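Local coordinates for protein endo alpha-1,4 polygalactosaminidase (Neosartorya fumigata, PDB 6OJ1) that hydrolyses alpha-1,4-linked galactosamine polymers at internal bonds, as an endo-acting glycoside hydrolase, and disrupts microbial biofilms, at residues L46-N51 with N269-V274; N205-Q210 with I230-G235; K237-L242 with I265-L270. One frame throughout, in Å; residues are numbered along the deposited sequence.

Contact 1: residues L46-N51 with N269-V274; sequences LLYALN and NLNNWV. With NAG (2-acetamido-2-deoxy-beta-D-glucopyranose), chain B; MAN (alpha-D-mannopyranose), chain C; NAG (2-acetamido-2-deoxy-beta-D-glucopyranose), chain D.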
loop_
_atom_site.group_PDB
_atom_site.type_symbol
_atom_site.label_atom_id
_atom_site.label_comp_id
_atom_site.label_asym_id
_atom_site.label_seq_id
_atom_site.Cartn_x
_atom_site.Cartn_y
_atom_site.Cartn_z
ATOM N N LEU A 46 7.009 1.365 -7.603
ATOM C CA LEU A 46 5.863 0.707 -8.215
ATOM C C LEU A 46 5.781 0.892 -9.720
ATOM O O LEU A 46 4.960 0.221 -10.359
ATOM C CB LEU A 46 4.551 1.231 -7.595
ATOM C CG LEU A 46 4.418 1.076 -6.094
ATOM C CD1 LEU A 46 2.960 1.447 -5.687
ATOM C CD2 LEU A 46 4.747 -0.358 -5.702
ATOM N N LEU A 47 6.601 1.768 -10.308
ATOM C CA LEU A 47 6.385 2.119 -11.711
ATOM C C LEU A 47 6.863 1.026 -12.669
ATOM O O LEU A 47 6.206 0.751 -13.686
ATOM C CB LEU A 47 7.065 3.454 -12.015
ATOM C CG LEU A 47 6.876 4.010 -13.422
ATOM C CD1 LEU A 47 5.391 4.272 -13.670
ATOM C CD2 LEU A 47 7.689 5.288 -13.603
ATOM N N TYR A 48 8.004 0.394 -12.383
ATOM C CA TYR A 48 8.581 -0.602 -13.274
ATOM C C TYR A 48 9.215 -1.698 -12.426
ATOM O O TYR A 48 9.274 -1.606 -11.199
ATOM C CB TYR A 48 9.606 0.029 -14.245
ATOM C CG TYR A 48 10.474 1.107 -13.599
ATOM C CD1 TYR A 48 11.368 0.791 -12.583
ATOM C CD2 TYR A 48 10.392 2.434 -14.008
ATOM C CE1 TYR A 48 12.151 1.758 -11.988
ATOM C CE2 TYR A 48 11.175 3.413 -13.420
ATOM C CZ TYR A 48 12.052 3.070 -12.406
ATOM O OH TYR A 48 12.820 4.042 -11.807
ATOM N N ALA A 49 9.664 -2.760 -13.085
ATOM C CA ALA A 49 10.338 -3.834 -12.369
ATOM C C ALA A 49 11.517 -3.259 -11.591
ATOM O O ALA A 49 12.250 -2.410 -12.098
ATOM C CB ALA A 49 10.815 -4.900 -13.354
ATOM N N LEU A 50 11.684 -3.696 -10.342
ATOM C CA LEU A 50 12.730 -3.122 -9.498
ATOM C C LEU A 50 14.107 -3.373 -10.103
ATOM O O LEU A 50 14.489 -4.521 -10.357
ATOM C CB LEU A 50 12.651 -3.701 -8.083
ATOM C CG LEU A 50 13.677 -3.100 -7.105
ATOM C CD1 LEU A 50 13.333 -1.639 -6.730
ATOM C CD2 LEU A 50 13.826 -3.966 -5.853
ATOM N N ASN A 51 14.857 -2.291 -10.344
ATOM C CA ASN A 51 16.184 -2.426 -10.936
ATOM C C ASN A 51 17.208 -1.562 -10.204
ATOM O O ASN A 51 18.238 -1.186 -10.790
ATOM C CB ASN A 51 16.167 -2.060 -12.424
ATOM C CG ASN A 51 15.609 -0.673 -12.672
ATOM O OD1 ASN A 51 15.144 -0.012 -11.750
ATOM N ND2 ASN A 51 15.669 -0.221 -13.929
ATOM N N ASN A 269 5.087 9.375 -9.491
ATOM C CA ASN A 269 5.045 8.145 -10.273
ATOM C C ASN A 269 5.644 6.954 -9.529
ATOM O O ASN A 269 5.584 5.833 -10.044
ATOM C CB ASN A 269 5.734 8.338 -11.646
ATOM C CG ASN A 269 7.248 8.534 -11.562
ATOM O OD1 ASN A 269 7.849 8.444 -10.491
ATOM N ND2 ASN A 269 7.884 8.785 -12.728
ATOM N N LEU A 270 6.202 7.173 -8.335
ATOM C CA LEU A 270 6.774 6.111 -7.503
ATOM C C LEU A 270 7.818 5.286 -8.267
ATOM O O LEU A 270 7.877 4.057 -8.164
ATOM C CB LEU A 270 5.668 5.229 -6.913
ATOM C CG LEU A 270 4.806 5.964 -5.873
ATOM C CD1 LEU A 270 3.610 5.046 -5.452
ATOM C CD2 LEU A 270 5.640 6.395 -4.665
ATOM N N ASN A 271 8.677 5.975 -9.022
ATOM C CA ASN A 271 9.840 5.322 -9.617
ATOM C C ASN A 271 10.953 5.187 -8.569
ATOM O O ASN A 271 10.682 5.308 -7.371
ATOM C CB ASN A 271 10.287 6.081 -10.881
ATOM C CG ASN A 271 10.776 7.512 -10.594
ATOM O OD1 ASN A 271 10.867 7.942 -9.444
ATOM N ND2 ASN A 271 11.124 8.239 -11.661
ATOM N N ASN A 272 12.204 4.924 -8.983
ATOM C CA ASN A 272 13.259 4.627 -8.007
ATOM C C ASN A 272 13.557 5.812 -7.085
ATOM O O ASN A 272 13.876 5.618 -5.901
ATOM C CB ASN A 272 14.568 4.224 -8.715
ATOM C CG ASN A 272 14.601 2.745 -9.153
ATOM O OD1 ASN A 272 14.126 1.857 -8.452
ATOM N ND2 ASN A 272 15.217 2.491 -10.313
ATOM N N TRP A 273 13.523 7.038 -7.608
ATOM C CA TRP A 273 14.082 8.176 -6.876
ATOM C C TRP A 273 13.468 8.297 -5.488
ATOM O O TRP A 273 12.256 8.167 -5.323
ATOM C CB TRP A 273 13.848 9.480 -7.638
ATOM C CG TRP A 273 14.343 10.673 -6.878
ATOM C CD1 TRP A 273 15.626 11.141 -6.833
ATOM C CD2 TRP A 273 13.570 11.535 -6.038
ATOM N NE1 TRP A 273 15.693 12.258 -6.034
ATOM C CE2 TRP A 273 14.445 12.511 -5.524
ATOM C CE3 TRP A 273 12.220 11.568 -5.663
ATOM C CZ2 TRP A 273 14.018 13.520 -4.673
ATOM C CZ3 TRP A 273 11.795 12.573 -4.815
ATOM C CH2 TRP A 273 12.689 13.529 -4.320
ATOM N N VAL A 274 14.308 8.561 -4.485
ATOM C CA VAL A 274 13.815 8.709 -3.115
ATOM C C VAL A 274 14.780 9.587 -2.335
ATOM O O VAL A 274 15.992 9.567 -2.563
ATOM C CB VAL A 274 13.619 7.331 -2.428
ATOM C CG1 VAL A 274 14.918 6.541 -2.391
ATOM C CG2 VAL A 274 13.053 7.481 -1.021
HETATM C C1 NAG B . 15.132 1.048 -14.336
HETATM C C2 NAG B . 16.215 1.986 -14.855
HETATM C C3 NAG B . 15.593 3.236 -15.484
HETATM C C4 NAG B . 14.516 2.874 -16.502
HETATM C C5 NAG B . 13.507 1.927 -15.862
HETATM C C6 NAG B . 12.467 1.413 -16.828
HETATM C C7 NAG B . 18.298 1.803 -13.583
HETATM C C8 NAG B . 19.058 2.261 -12.375
HETATM N N2 NAG B . 17.094 2.352 -13.759
HETATM O O3 NAG B . 16.626 3.991 -16.106
HETATM O O4 NAG B . 13.837 4.057 -16.917
HETATM O O5 NAG B . 14.197 0.775 -15.366
HETATM O O6 NAG B . 13.074 0.798 -17.959
HETATM O O7 NAG B . 18.761 0.988 -14.375
HETATM C C1 MAN C . 8.766 8.903 -17.839
HETATM C C2 MAN C . 7.888 8.406 -16.654
HETATM C C3 MAN C . 6.884 9.487 -16.230
HETATM C C4 MAN C . 7.595 10.850 -16.009
HETATM C C5 MAN C . 8.400 11.228 -17.278
HETATM C C6 MAN C . 9.192 12.515 -17.138
HETATM O O2 MAN C . 8.681 8.141 -15.498
HETATM O O3 MAN C . 6.141 9.087 -15.070
HETATM O O4 MAN C . 6.644 11.876 -15.719
HETATM O O5 MAN C . 9.344 10.170 -17.581
HETATM O O6 MAN C . 9.820 12.779 -18.393
HETATM C C1 NAG D . 13.705 4.164 -18.348
HETATM C C2 NAG D . 12.668 5.264 -18.651
HETATM C C3 NAG D . 12.585 5.538 -20.154
HETATM C C4 NAG D . 13.967 5.775 -20.740
HETATM C C5 NAG D . 14.881 4.609 -20.393
HETATM C C6 NAG D . 16.296 4.801 -20.896
HETATM C C7 NAG D . 10.855 5.373 -16.997
HETATM C C8 NAG D . 9.489 4.890 -16.634
HETATM N N2 NAG D . 11.360 4.890 -18.138
HETATM O O3 NAG D . 11.803 6.709 -20.368
HETATM O O4 NAG D . 13.862 5.882 -22.152
HETATM O O5 NAG D . 14.957 4.496 -18.968
HETATM O O6 NAG D . 16.935 5.893 -20.249
HETATM O O7 NAG D . 11.479 6.160 -16.290
#

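Contact 2: residues N205-Q210 with I230-G235; sequences NEQCAQ and IEYPKG. With K (potassium ion), chain H.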
loop_
_atom_site.group_PDB
_atom_site.type_symbol
_atom_site.label_atom_id
_atom_site.label_comp_id
_atom_site.label_asym_id
_atom_site.label_seq_id
_atom_site.Cartn_x
_atom_site.Cartn_y
_atom_site.Cartn_z
ATOM N N ASN A 205 0.702 5.367 4.388
ATOM C CA ASN A 205 0.018 6.645 4.287
ATOM C C ASN A 205 0.635 7.506 3.201
ATOM O O ASN A 205 1.864 7.602 3.092
ATOM C CB ASN A 205 0.065 7.423 5.589
ATOM C CG ASN A 205 -0.471 8.819 5.419
ATOM O OD1 ASN A 205 0.280 9.749 5.164
ATOM N ND2 ASN A 205 -1.794 8.958 5.471
ATOM N N GLU A 206 -0.220 8.160 2.423
ATOM C CA GLU A 206 0.213 9.207 1.503
ATOM C C GLU A 206 -0.249 10.567 2.012
ATOM O O GLU A 206 -1.443 10.773 2.246
ATOM C CB GLU A 206 -0.340 8.962 0.105
ATOM C CG GLU A 206 0.256 7.743 -0.572
ATOM C CD GLU A 206 -0.527 7.360 -1.793
ATOM O OE1 GLU A 206 -1.744 7.096 -1.656
ATOM O OE2 GLU A 206 0.066 7.334 -2.891
ATOM N N GLN A 207 0.697 11.490 2.177
ATOM C CA GLN A 207 0.423 12.925 2.248
ATOM C C GLN A 207 -0.336 13.369 3.489
ATOM O O GLN A 207 -0.983 14.422 3.455
ATOM C CB GLN A 207 -0.354 13.387 1.012
ATOM C CG GLN A 207 0.404 13.175 -0.293
ATOM C CD GLN A 207 -0.507 13.260 -1.490
ATOM O OE1 GLN A 207 -1.168 12.286 -1.851
ATOM N NE2 GLN A 207 -0.553 14.423 -2.112
ATOM N N CYS A 208 -0.271 12.643 4.606
ATOM C CA CYS A 208 -0.959 13.152 5.791
ATOM C C CYS A 208 -0.401 14.501 6.229
ATOM O O CYS A 208 -1.132 15.320 6.799
ATOM C CB CYS A 208 -0.878 12.150 6.944
ATOM S SG CYS A 208 0.778 11.868 7.638
ATOM N N ALA A 209 0.885 14.757 5.960
ATOM C CA ALA A 209 1.473 16.033 6.359
ATOM C C ALA A 209 0.876 17.179 5.556
ATOM O O ALA A 209 0.628 18.265 6.095
ATOM C CB ALA A 209 2.992 15.988 6.190
ATOM N N GLN A 210 0.615 16.942 4.274
ATOM C CA GLN A 210 0.076 17.970 3.398
ATOM C C GLN A 210 -1.356 18.344 3.770
ATOM O O GLN A 210 -1.765 19.496 3.563
ATOM C CB GLN A 210 0.169 17.478 1.949
ATOM C CG GLN A 210 -0.376 18.418 0.894
ATOM C CD GLN A 210 -0.282 17.827 -0.516
ATOM O OE1 GLN A 210 0.235 16.722 -0.712
ATOM N NE2 GLN A 210 -0.783 18.566 -1.498
ATOM N N ILE A 230 4.521 8.410 2.775
ATOM C CA ILE A 230 4.974 9.000 1.513
ATOM C C ILE A 230 4.515 10.447 1.439
ATOM O O ILE A 230 3.356 10.750 1.740
ATOM C CB ILE A 230 4.423 8.230 0.294
ATOM C CG1 ILE A 230 4.618 6.727 0.428
ATOM C CG2 ILE A 230 5.069 8.736 -0.994
ATOM C CD1 ILE A 230 3.861 5.946 -0.655
ATOM N N GLU A 231 5.414 11.345 1.017
ATOM C CA GLU A 231 5.023 12.689 0.616
ATOM C C GLU A 231 5.539 12.950 -0.791
ATOM O O GLU A 231 6.558 12.389 -1.208
ATOM C CB GLU A 231 5.546 13.772 1.575
ATOM C CG GLU A 231 4.972 13.676 3.013
ATOM C CD GLU A 231 3.530 14.158 3.132
ATOM O OE1 GLU A 231 3.118 15.034 2.342
ATOM O OE2 GLU A 231 2.810 13.669 4.035
ATOM N N TYR A 232 4.820 13.805 -1.520
ATOM C CA TYR A 232 5.079 14.075 -2.934
ATOM C C TYR A 232 5.294 15.573 -3.118
ATOM O O TYR A 232 4.443 16.269 -3.687
ATOM C CB TYR A 232 3.920 13.609 -3.813
ATOM C CG TYR A 232 3.562 12.138 -3.739
ATOM C CD1 TYR A 232 4.412 11.163 -4.240
ATOM C CD2 TYR A 232 2.347 11.736 -3.196
ATOM C CE1 TYR A 232 4.067 9.811 -4.188
ATOM C CE2 TYR A 232 1.986 10.401 -3.143
ATOM C CZ TYR A 232 2.849 9.439 -3.637
ATOM O OH TYR A 232 2.507 8.101 -3.594
ATOM N N PRO A 233 6.429 16.103 -2.665
ATOM C CA PRO A 233 6.586 17.569 -2.637
ATOM C C PRO A 233 6.704 18.217 -4.011
ATOM O O PRO A 233 6.464 19.426 -4.118
ATOM C CB PRO A 233 7.862 17.769 -1.807
ATOM C CG PRO A 233 8.596 16.502 -1.930
ATOM C CD PRO A 233 7.568 15.406 -2.046
ATOM N N LYS A 234 7.072 17.475 -5.058
ATOM C CA LYS A 234 7.148 18.056 -6.397
ATOM C C LYS A 234 5.783 18.188 -7.058
ATOM O O LYS A 234 5.687 18.772 -8.141
ATOM C CB LYS A 234 8.066 17.221 -7.305
ATOM C CG LYS A 234 9.494 17.033 -6.783
ATOM C CD LYS A 234 10.324 16.091 -7.679
ATOM C CE LYS A 234 11.516 15.519 -6.921
ATOM N NZ LYS A 234 12.241 14.445 -7.714
ATOM N N GLY A 235 4.731 17.661 -6.445
ATOM C CA GLY A 235 3.409 17.794 -7.018
ATOM C C GLY A 235 3.048 16.617 -7.896
ATOM O O GLY A 235 3.772 15.625 -8.003
HETATM K K K H . -3.066 7.130 -4.552
HETATM O O HOH W 1 -0.522 4.982 -4.155
HETATM O O HOH W 2 -0.967 8.695 -5.378
HETATM O O HOH W 3 2.892 15.636 -0.332
HETATM O O HOH W 4 -2.733 4.543 -6.040
HETATM O O HOH W 5 -5.755 7.609 -4.171
HETATM O O HOH W 6 -4.348 5.108 -3.222
#

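Contact 3: residues K237-L242 with I265-L270; sequences KTNNDL and IKNMNL. With MAN (alpha-D-mannopyranose), chain C.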
loop_
_atom_site.group_PDB
_atom_site.type_symbol
_atom_site.label_atom_id
_atom_site.label_comp_id
_atom_site.label_asym_id
_atom_site.label_seq_id
_atom_site.Cartn_x
_atom_site.Cartn_y
_atom_site.Cartn_z
ATOM N N LYS A 237 2.522 16.433 -11.230
ATOM C CA LYS A 237 2.856 16.447 -12.646
ATOM C C LYS A 237 4.353 16.471 -12.933
ATOM O O LYS A 237 4.737 16.493 -14.108
ATOM C CB LYS A 237 2.193 17.648 -13.340
ATOM N N THR A 238 5.205 16.467 -11.911
ATOM C CA THR A 238 6.652 16.545 -12.078
ATOM C C THR A 238 7.279 15.304 -11.459
ATOM O O THR A 238 7.092 15.043 -10.267
ATOM C CB THR A 238 7.215 17.810 -11.422
ATOM O OG1 THR A 238 6.655 18.963 -12.059
ATOM C CG2 THR A 238 8.740 17.853 -11.538
ATOM N N ASN A 239 8.020 14.548 -12.267
ATOM C CA ASN A 239 8.781 13.396 -11.803
ATOM C C ASN A 239 10.189 13.526 -12.349
ATOM O O ASN A 239 10.370 13.623 -13.569
ATOM C CB ASN A 239 8.153 12.080 -12.279
ATOM C CG ASN A 239 6.697 11.961 -11.898
ATOM O OD1 ASN A 239 6.377 11.724 -10.743
ATOM N ND2 ASN A 239 5.806 12.112 -12.871
ATOM N N ASN A 240 11.181 13.538 -11.462
ATOM C CA ASN A 240 12.569 13.617 -11.905
ATOM C C ASN A 240 13.474 13.158 -10.765
ATOM O O ASN A 240 13.016 12.847 -9.664
ATOM C CB ASN A 240 12.923 15.027 -12.396
ATOM C CG ASN A 240 12.739 16.093 -11.331
ATOM O OD1 ASN A 240 13.123 15.917 -10.179
ATOM N ND2 ASN A 240 12.151 17.214 -11.724
ATOM N N ASP A 241 14.775 13.092 -11.047
ATOM C CA ASP A 241 15.740 12.604 -10.074
ATOM C C ASP A 241 16.425 13.741 -9.323
ATOM O O ASP A 241 17.473 13.531 -8.703
ATOM C CB ASP A 241 16.784 11.713 -10.766
ATOM C CG ASP A 241 16.200 10.401 -11.259
ATOM O OD1 ASP A 241 15.093 10.025 -10.806
ATOM O OD2 ASP A 241 16.848 9.744 -12.104
ATOM N N LEU A 242 15.858 14.942 -9.376
ATOM C CA LEU A 242 16.438 16.093 -8.710
ATOM C C LEU A 242 15.776 16.299 -7.351
ATOM O O LEU A 242 14.741 15.720 -7.040
ATOM C CB LEU A 242 16.302 17.336 -9.587
ATOM C CG LEU A 242 17.159 17.232 -10.848
ATOM C CD1 LEU A 242 16.833 18.341 -11.826
ATOM C CD2 LEU A 242 18.632 17.264 -10.475
ATOM N N ILE A 265 10.374 10.557 0.716
ATOM C CA ILE A 265 10.009 11.599 -0.233
ATOM C C ILE A 265 10.153 11.005 -1.624
ATOM O O ILE A 265 11.217 10.474 -1.966
ATOM C CB ILE A 265 10.896 12.839 -0.042
ATOM C CG1 ILE A 265 10.616 13.453 1.335
ATOM C CG2 ILE A 265 10.676 13.841 -1.142
ATOM C CD1 ILE A 265 11.745 14.291 1.860
ATOM N N LYS A 266 9.076 11.049 -2.418
ATOM C CA LYS A 266 9.029 10.322 -3.683
ATOM C C LYS A 266 8.479 11.216 -4.788
ATOM O O LYS A 266 7.796 12.213 -4.533
ATOM C CB LYS A 266 8.141 9.045 -3.583
ATOM C CG LYS A 266 8.575 8.041 -2.530
ATOM C CD LYS A 266 9.866 7.344 -2.969
ATOM C CE LYS A 266 9.651 6.487 -4.221
ATOM N NZ LYS A 266 10.914 5.724 -4.514
ATOM N N ASN A 267 8.768 10.828 -6.032
ATOM C CA ASN A 267 7.979 11.295 -7.165
ATOM C C ASN A 267 6.584 10.677 -7.127
ATOM O O ASN A 267 6.398 9.561 -6.641
ATOM C CB ASN A 267 8.636 10.906 -8.487
ATOM C CG ASN A 267 9.944 11.599 -8.713
ATOM O OD1 ASN A 267 10.066 12.807 -8.513
ATOM N ND2 ASN A 267 10.943 10.838 -9.159
ATOM N N MET A 268 5.602 11.404 -7.687
ATOM C CA MET A 268 4.235 10.881 -7.742
ATOM C C MET A 268 4.149 9.595 -8.563
ATOM O O MET A 268 3.253 8.771 -8.337
ATOM C CB MET A 268 3.286 11.949 -8.311
ATOM C CG MET A 268 1.825 11.527 -8.399
ATOM S SD MET A 268 0.944 11.586 -6.818
ATOM C CE MET A 268 0.888 13.345 -6.518
ATOM N N ASN A 269 5.087 9.375 -9.491
ATOM C CA ASN A 269 5.045 8.145 -10.273
ATOM C C ASN A 269 5.644 6.954 -9.529
ATOM O O ASN A 269 5.584 5.833 -10.044
ATOM C CB ASN A 269 5.734 8.338 -11.646
ATOM C CG ASN A 269 7.248 8.534 -11.562
ATOM O OD1 ASN A 269 7.849 8.444 -10.491
ATOM N ND2 ASN A 269 7.884 8.785 -12.728
ATOM N N LEU A 270 6.202 7.173 -8.335
ATOM C CA LEU A 270 6.774 6.111 -7.503
ATOM C C LEU A 270 7.818 5.286 -8.267
ATOM O O LEU A 270 7.877 4.057 -8.164
ATOM C CB LEU A 270 5.668 5.229 -6.913
ATOM C CG LEU A 270 4.806 5.964 -5.873
ATOM C CD1 LEU A 270 3.610 5.046 -5.452
ATOM C CD2 LEU A 270 5.640 6.395 -4.665
HETATM C C1 MAN C . 8.766 8.903 -17.839
HETATM C C2 MAN C . 7.888 8.406 -16.654
HETATM C C3 MAN C . 6.884 9.487 -16.230
HETATM C C4 MAN C . 7.595 10.850 -16.009
HETATM C C5 MAN C . 8.400 11.228 -17.278
HETATM C C6 MAN C . 9.192 12.515 -17.138
HETATM O O2 MAN C . 8.681 8.141 -15.498
HETATM O O3 MAN C . 6.141 9.087 -15.070
HETATM O O4 MAN C . 6.644 11.876 -15.719
HETATM O O5 MAN C . 9.344 10.170 -17.581
HETATM O O6 MAN C . 9.820 12.779 -18.393
HETATM O O HOH W 7 6.002 14.294 -7.962
#

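Contact 1: residues L46-N51 with N269-V274
The attachment site of an N-linked glycan is built where Y48 and N51 meet N272. N51 ND2 is bonded to C1 of the first NAG, while N51 OD1 accepts a hydrogen bond from N272 ND2 at 2.9 Å. The sugar lies over one face of the Y48 ring, C5 of this NAG over the ring centre, 3.6 Å above its plane. A chi1 of 39° sets Y48 CG between the backbone N and the carbonyl carbon; at the far end of the ring, Y48 OH accepts from the backbone N-H of N272 (3.0 Å). The N272 amide sits at the ring edge, its plane 71° from that of the ring.

Strands 42-45 and 261-266 are the first and eighth parallel strands; their loops meet where a TIM-type barrel would be expected to close. Nearer the strands, L46 N donates to L270 O (2.9 Å) and L47 N adds a weak bond to the same oxygen. L46 and L270 run side by side, L46 CD1 3.7 Å from L270 CD1. A mannose reaches the second loop: N269 ND2 gives its O3 a nearly straight hydrogen bond (2.9 Å, 172°), and L47 CD2 packs against this mannose and the second NAG.

Contact 2: residues N205-Q210 with I230-G235
E206 and Y232 are joined by a hydrogen bond from the tyrosine hydroxyl to E206 OE2 (2.7 Å), which is met on its anti lone pair. Two waters, both in the shell of a potassium ion, also donate to OE2, so three donors grip this oxygen. E206 OE1 lies 3.2 Å from the potassium ion, a long approach in a site otherwise made of waters.

Backbone bonds continue the parallel pairing of the strands: I230 N donates to N205 O, and Q207 N donates to I230 O (2.8 Å), either side of the E206-I230 bridge.

A side-chain carboxylate adds to the backbone pairing. The E231 chain bends at its second torsion (chi2 -75°, which turns CD back from the extended position), and E231 OE2 accepts from A209 N (2.9 Å) in the segment beyond the strand, and also from H229 NE2. A water donates to E231 OE1 and to Q210 OE1 and accepts from Y232 N, tying both segments together.

Among the packing contacts, the Q207 amide stands at the edge of the Y232 ring, Q207 CD 3.7 Å from CD2 of Y232 and the two planes 79° apart. I230 CD1 rests against E206 CG (4.0 Å).

Strands 202-206 and 227-231 are the sixth and seventh parallel strands of the barrel; I230 also packs on strand 261-266, the eighth, and the C208-C214 disulfide links residues 207-210 to helix 214-217.

Contact 3: residues K237-L242 with I265-L270
The amides of N239 and N269 are stacked almost parallel, their planes 6° apart and CG of N239 3.5 Å from CG of N269, with the two side chains running antiparallel to each other. A chi1 of -54° sets N239 CG beside its own backbone N, over the N269 amide. N239 OD1 meets the backbone of the opposite segment, where N269 N donates to it at 3.0 Å from above the carbonyl plane, 43° out of it. N267 CB touches the same oxygen. At the other end of the amide, N239 ND2 donates to O4 of the mannose (3.0 Å), the sugar whose neighbouring hydroxyl oxygen is held by N269; the two stacked asparagines thus offer their NH2 groups to one sugar ring.

The third flat group is the N267 amide, which pairs with the backbone of N240. N267 ND2 donates to N240 O (2.9 Å), which lies close to the amide plane, whereas N240 N gives N267 OD1 a longer bond of 3.2 Å from above. OD1 also accepts from K234 NZ, and ND2 has a further partner in N271 OD1.

N267 opens a type I beta turn to L270 beyond strand 261-266, the eighth parallel strand of the barrel. The loop 237-242, which leads from strand 227-231 toward helix 246-253, is laid against this turn through polar groups. It carries its own Asx turn, in which N240 OD1 accepts from L242 N. A water bridges T238 and M268, donating to T238 O at 2.7 Å and accepting from M268 N.

In the fold
The contacts lie at the C-terminal ends of barrel strands 42-45, 202-206, 227-231 and 261-266 and in the loops that follow. Along the chain, contact 2 closes before contact 3 opens; contact 1 encloses contact 2 and shares N269 and L270 with contact 3. Centres of contacts 1 and 3 are about 10 Å apart, of 2 and 3 about 11 Å, of 1 and 2 about 16 Å. K266 reaches backbone oxygens of contact 1; K234 reaches N267 and N240 and meets W273 in a cation-pi contact. The mannose of one glycan touches contacts 1 and 3. TIM-barrel glycoside hydrolases carry their active sites at this end, and the potassium ion by E206 is consistent with a site there.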